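Local coordinates for YfdX protein (PDB 6A02) that is of unknown molecular function but probably takes part in the antibiotic stress response and virulence of Salmonella Typhi, at residues A[43-55]-A[139-151]. Residues are numbered along the deposited sequence; the frame is centred on the assembly and turned at random. Where two conformers were deposited one is given.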
loop_
_atom_site.group_PDB
_atom_site.type_symbol
_atom_site.label_atom_id
_atom_site.label_comp_id
_atom_site.label_asym_id
_atom_site.label_seq_id
_atom_site.Cartn_x
_atom_site.Cartn_y
_atom_site.Cartn_z
ATOM N N ALA A 43 10.116 -16.030 -17.529
ATOM C CA ALA A 43 8.919 -16.085 -16.697
ATOM C C ALA A 43 8.588 -17.518 -16.302
ATOM O O ALA A 43 8.210 -17.786 -15.156
ATOM C CB ALA A 43 7.740 -15.459 -17.428
ATOM N N GLU A 44 8.735 -18.459 -17.236
ATOM C CA GLU A 44 8.479 -19.856 -16.902
ATOM C C GLU A 44 9.472 -20.375 -15.876
ATOM O O GLU A 44 9.089 -21.115 -14.962
ATOM C CB GLU A 44 8.504 -20.713 -18.169
ATOM C CG GLU A 44 7.372 -20.388 -19.119
ATOM C CD GLU A 44 7.389 -21.214 -20.379
ATOM O OE1 GLU A 44 8.295 -22.064 -20.503
ATOM O OE2 GLU A 44 6.501 -20.996 -21.241
ATOM N N GLN A 45 10.749 -19.990 -16.003
ATOM C CA GLN A 45 11.755 -20.418 -15.035
ATOM C C GLN A 45 11.416 -19.915 -13.640
ATOM O O GLN A 45 11.531 -20.655 -12.656
ATOM C CB GLN A 45 13.138 -19.907 -15.445
ATOM C CG GLN A 45 13.737 -20.580 -16.681
ATOM C CD GLN A 45 15.113 -20.030 -17.038
ATOM O OE1 GLN A 45 15.393 -18.844 -16.855
ATOM N NE2 GLN A 45 15.986 -20.902 -17.532
ATOM N N LEU A 46 10.976 -18.658 -13.540
ATOM C CA LEU A 46 10.665 -18.076 -12.238
ATOM C C LEU A 46 9.415 -18.706 -11.637
ATOM O O LEU A 46 9.374 -18.995 -10.434
ATOM C CB LEU A 46 10.493 -16.563 -12.393
ATOM C CG LEU A 46 11.794 -15.811 -12.670
ATOM C CD1 LEU A 46 11.510 -14.466 -13.306
ATOM C CD2 LEU A 46 12.591 -15.632 -11.391
ATOM N N ALA A 47 8.395 -18.950 -12.459
ATOM C CA ALA A 47 7.191 -19.609 -11.965
ATOM C C ALA A 47 7.481 -21.050 -11.567
ATOM O O ALA A 47 6.919 -21.551 -10.586
ATOM C CB ALA A 47 6.073 -19.537 -13.009
ATOM N N ALA A 48 8.368 -21.724 -12.305
ATOM C CA ALA A 48 8.758 -23.080 -11.932
ATOM C C ALA A 48 9.476 -23.095 -10.594
ATOM O O ALA A 48 9.264 -24.002 -9.779
ATOM C CB ALA A 48 9.627 -23.704 -13.022
ATOM N N GLN A 49 10.322 -22.099 -10.337
ATOM C CA GLN A 49 10.958 -22.028 -9.026
ATOM C C GLN A 49 9.923 -21.810 -7.931
ATOM O O GLN A 49 9.988 -22.438 -6.869
ATOM C CB GLN A 49 12.023 -20.933 -8.976
ATOM C CG GLN A 49 13.227 -21.121 -9.902
ATOM C CD GLN A 49 14.121 -19.888 -9.960
ATOM O OE1 GLN A 49 13.796 -18.841 -9.404
ATOM N NE2 GLN A 49 15.256 -20.014 -10.633
ATOM N N ALA A 50 8.955 -20.921 -8.172
ATOM C CA ALA A 50 7.900 -20.708 -7.188
ATOM C C ALA A 50 7.125 -21.992 -6.929
ATOM O O ALA A 50 6.783 -22.301 -5.779
ATOM C CB ALA A 50 6.967 -19.594 -7.665
ATOM N N GLU A 51 6.827 -22.748 -7.989
ATOM C CA GLU A 51 6.119 -24.012 -7.825
ATOM C C GLU A 51 6.916 -24.978 -6.959
ATOM O O GLU A 51 6.356 -25.625 -6.067
ATOM C CB GLU A 51 5.820 -24.622 -9.194
ATOM C CG GLU A 51 4.911 -25.846 -9.137
ATOM C CD GLU A 51 4.683 -26.477 -10.497
ATOM O OE1 GLU A 51 5.657 -26.588 -11.277
ATOM O OE2 GLU A 51 3.526 -26.859 -10.785
ATOM N N LYS A 52 8.223 -25.080 -7.194
ATOM C CA LYS A 52 9.035 -25.994 -6.395
ATOM C C LYS A 52 9.087 -25.553 -4.938
ATOM O O LYS A 52 9.022 -26.387 -4.026
ATOM C CB LYS A 52 10.440 -26.128 -6.988
ATOM C CG LYS A 52 10.475 -26.977 -8.247
ATOM C CD LYS A 52 11.889 -27.240 -8.731
ATOM C CE LYS A 52 11.894 -28.377 -9.734
ATOM N NZ LYS A 52 10.905 -28.141 -10.823
ATOM N N LEU A 53 9.184 -24.246 -4.697
ATOM C CA LEU A 53 9.227 -23.754 -3.323
ATOM C C LEU A 53 7.929 -24.049 -2.577
ATOM O O LEU A 53 7.957 -24.476 -1.417
ATOM C CB LEU A 53 9.542 -22.259 -3.308
ATOM C CG LEU A 53 10.961 -21.823 -3.695
ATOM C CD1 LEU A 53 10.989 -20.359 -4.099
ATOM C CD2 LEU A 53 11.935 -22.060 -2.553
ATOM N N LEU A 54 6.778 -23.810 -3.219
ATOM C CA LEU A 54 5.497 -23.974 -2.541
ATOM C C LEU A 54 5.093 -25.430 -2.368
ATOM O O LEU A 54 4.182 -25.714 -1.582
ATOM C CB LEU A 54 4.396 -23.246 -3.320
ATOM C CG LEU A 54 4.485 -21.725 -3.312
ATOM C CD1 LEU A 54 3.478 -21.143 -4.301
ATOM C CD2 LEU A 54 4.233 -21.204 -1.900
ATOM N N ASN A 55 5.726 -26.351 -3.096
ATOM C CA ASN A 55 5.311 -27.747 -3.105
ATOM C C ASN A 55 6.409 -28.666 -2.594
ATOM O O ASN A 55 6.350 -29.881 -2.810
ATOM C CB ASN A 55 4.860 -28.168 -4.504
ATOM C CG ASN A 55 3.557 -27.515 -4.906
ATOM O OD1 ASN A 55 2.482 -27.931 -4.468
ATOM N ND2 ASN A 55 3.642 -26.481 -5.737
ATOM N N THR A 139 -2.790 -20.478 -3.748
ATOM C CA THR A 139 -1.590 -19.962 -4.402
ATOM C C THR A 139 -0.902 -21.038 -5.228
ATOM O O THR A 139 -0.474 -20.775 -6.358
ATOM C CB THR A 139 -0.628 -19.356 -3.378
ATOM O OG1 THR A 139 -1.326 -18.374 -2.607
ATOM C CG2 THR A 139 0.556 -18.670 -4.066
ATOM N N ARG A 140 -0.785 -22.255 -4.684
ATOM C CA ARG A 140 -0.221 -23.359 -5.457
ATOM C C ARG A 140 -0.955 -23.531 -6.779
ATOM O O ARG A 140 -0.332 -23.677 -7.837
ATOM C CB ARG A 140 -0.295 -24.660 -4.656
ATOM C CG ARG A 140 0.753 -24.785 -3.586
ATOM C CD ARG A 140 0.421 -25.956 -2.682
ATOM N NE ARG A 140 1.504 -26.254 -1.752
ATOM C CZ ARG A 140 1.388 -27.095 -0.732
ATOM N NH1 ARG A 140 0.230 -27.709 -0.516
ATOM N NH2 ARG A 140 2.426 -27.325 0.067
ATOM N N LYS A 141 -2.290 -23.505 -6.730
ATOM C CA LYS A 141 -3.082 -23.693 -7.944
ATOM C C LYS A 141 -2.844 -22.570 -8.945
ATOM O O LYS A 141 -2.736 -22.822 -10.147
ATOM C CB LYS A 141 -4.568 -23.821 -7.606
ATOM C CG LYS A 141 -5.451 -24.109 -8.821
ATOM C CD LYS A 141 -6.891 -24.374 -8.402
ATOM C CE LYS A 141 -7.803 -24.564 -9.605
ATOM N NZ LYS A 141 -9.239 -24.580 -9.195
ATOM N N ASP A 142 -2.767 -21.321 -8.475
ATOM C CA ASP A 142 -2.447 -20.213 -9.374
ATOM C C ASP A 142 -1.130 -20.460 -10.105
ATOM O O ASP A 142 -1.025 -20.235 -11.316
ATOM C CB ASP A 142 -2.347 -18.898 -8.597
ATOM C CG ASP A 142 -3.678 -18.390 -8.065
ATOM O OD1 ASP A 142 -4.751 -18.840 -8.525
ATOM O OD2 ASP A 142 -3.625 -17.496 -7.181
ATOM N N VAL A 143 -0.098 -20.902 -9.382
ATOM C CA VAL A 143 1.218 -21.068 -9.997
ATOM C C VAL A 143 1.204 -22.206 -11.005
ATOM O O VAL A 143 1.675 -22.055 -12.138
ATOM C CB VAL A 143 2.300 -21.273 -8.926
ATOM C CG1 VAL A 143 3.654 -21.556 -9.586
ATOM C CG2 VAL A 143 2.389 -20.040 -8.067
ATOM N N THR A 144 0.678 -23.363 -10.602
ATOM C CA THR A 144 0.675 -24.511 -11.502
ATOM C C THR A 144 -0.166 -24.225 -12.735
ATOM O O THR A 144 0.229 -24.566 -13.858
ATOM C CB THR A 144 0.162 -25.744 -10.769
ATOM O OG1 THR A 144 1.066 -26.065 -9.707
ATOM C CG2 THR A 144 0.084 -26.924 -11.728
ATOM N N THR A 145 -1.319 -23.582 -12.548
ATOM C CA THR A 145 -2.166 -23.260 -13.690
ATOM C C THR A 145 -1.514 -22.209 -14.579
ATOM O O THR A 145 -1.585 -22.300 -15.808
ATOM C CB THR A 145 -3.559 -22.826 -13.222
ATOM O OG1 THR A 145 -4.104 -23.824 -12.350
ATOM C CG2 THR A 145 -4.482 -22.670 -14.418
ATOM N N ALA A 146 -0.839 -21.218 -13.985
ATOM C CA ALA A 146 -0.145 -20.228 -14.804
ATOM C C ALA A 146 0.940 -20.875 -15.660
ATOM O O ALA A 146 1.107 -20.514 -16.831
ATOM C CB ALA A 146 0.451 -19.123 -13.926
ATOM N N LEU A 147 1.697 -21.820 -15.087
ATOM C CA LEU A 147 2.704 -22.529 -15.874
ATOM C C LEU A 147 2.058 -23.287 -17.027
ATOM O O LEU A 147 2.561 -23.260 -18.160
ATOM C CB LEU A 147 3.499 -23.481 -14.983
ATOM C CG LEU A 147 4.653 -22.869 -14.207
ATOM C CD1 LEU A 147 5.134 -23.853 -13.156
ATOM C CD2 LEU A 147 5.777 -22.475 -15.159
ATOM N N SER A 148 0.928 -23.950 -16.763
ATOM C CA SER A 148 0.221 -24.654 -17.829
ATOM C C SER A 148 -0.211 -23.696 -18.931
ATOM O O SER A 148 -0.089 -24.005 -20.122
ATOM C CB SER A 148 -0.989 -25.378 -17.245
ATOM O OG SER A 148 -0.592 -26.393 -16.336
ATOM N N LEU A 149 -0.727 -22.525 -18.553
ATOM C CA LEU A 149 -1.095 -21.528 -19.551
ATOM C C LEU A 149 0.123 -21.052 -20.329
ATOM O O LEU A 149 0.046 -20.837 -21.547
ATOM C CB LEU A 149 -1.799 -20.346 -18.871
ATOM C CG LEU A 149 -3.181 -20.678 -18.307
ATOM C CD1 LEU A 149 -3.649 -19.596 -17.337
ATOM C CD2 LEU A 149 -4.197 -20.848 -19.436
ATOM N N MET A 150 1.263 -20.878 -19.647
ATOM C CA MET A 150 2.486 -20.511 -20.353
ATOM C C MET A 150 2.892 -21.595 -21.350
ATOM O O MET A 150 3.273 -21.285 -22.486
ATOM C CB MET A 150 3.613 -20.224 -19.363
ATOM C CG MET A 150 3.380 -18.963 -18.516
ATOM S SD MET A 150 4.781 -18.679 -17.410
ATOM C CE MET A 150 3.984 -17.747 -16.086
ATOM N N ASN A 151 2.787 -22.865 -20.956
ATOM C CA ASN A 151 3.088 -23.952 -21.891
ATOM C C ASN A 151 2.205 -23.862 -23.125
ATOM O O ASN A 151 2.638 -24.174 -24.245
ATOM C CB ASN A 151 2.880 -25.311 -21.218
ATOM C CG ASN A 151 3.883 -25.593 -20.117
ATOM O OD1 ASN A 151 4.962 -25.008 -20.072
ATOM N ND2 ASN A 151 3.523 -26.499 -19.221
HETATM O O HOH W 1 2.216 -24.978 -7.454
#
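The backbone O of Leu-54 is gripped by two nitrogens of Arg-140. Arg-140 NE lies 2.7 Å from Leu-54 O, and Arg-140 NH2 lies 2.9 Å from it. The oxygen sits at the guanidinium edge, in its plane. NH2 meets it in the carbonyl plane, while NE comes from above that plane. Arg-140 thus binds a carbonyl at the C-terminal end of helix 40-54, where the helix dipole would probably favour its charge. The guanidinium also makes a cation-pi contact with Trp-61, and NH1 is hydrogen-bonded to Gln-137 OE1. Asn-55, just past the helix, bonds back through Asn-55 ND2 to Glu-51 O (2.9 Å, N-H...O 160°). A water links Asn-55 ND2 to Thr-144 OG1. Thr-144 OG1 donates to Glu-51 OE2 from the anti side of the carboxylate, at 2.8 Å. Glu-51 CG stands anti to the backbone N (chi1 -172°), and the extended chain carries the carboxylate across to Thr-144.

Helices 40-54 and 136-151 run roughly antiparallel in a helical cluster with helices 19-36 and 155-167, with knobs-into-holes packing. Val-143 fits among Ala-47, Ala-50, Glu-51 and Leu-54; Val-143 CG1 is 3.4 Å from Ala-47 O. Leu-147 fits among Glu-44, Ala-47, Ala-48 and Glu-51, with Leu-147 CD2 3.7 Å from Ala-47 CB. Helix 19-36 adds Ile-28 against Val-143. Farther along, the side chains of Glu-44 and Met-150 lie alongside each other, pointing opposite ways, with Glu-44 CG 3.5 Å from Met-150 SD.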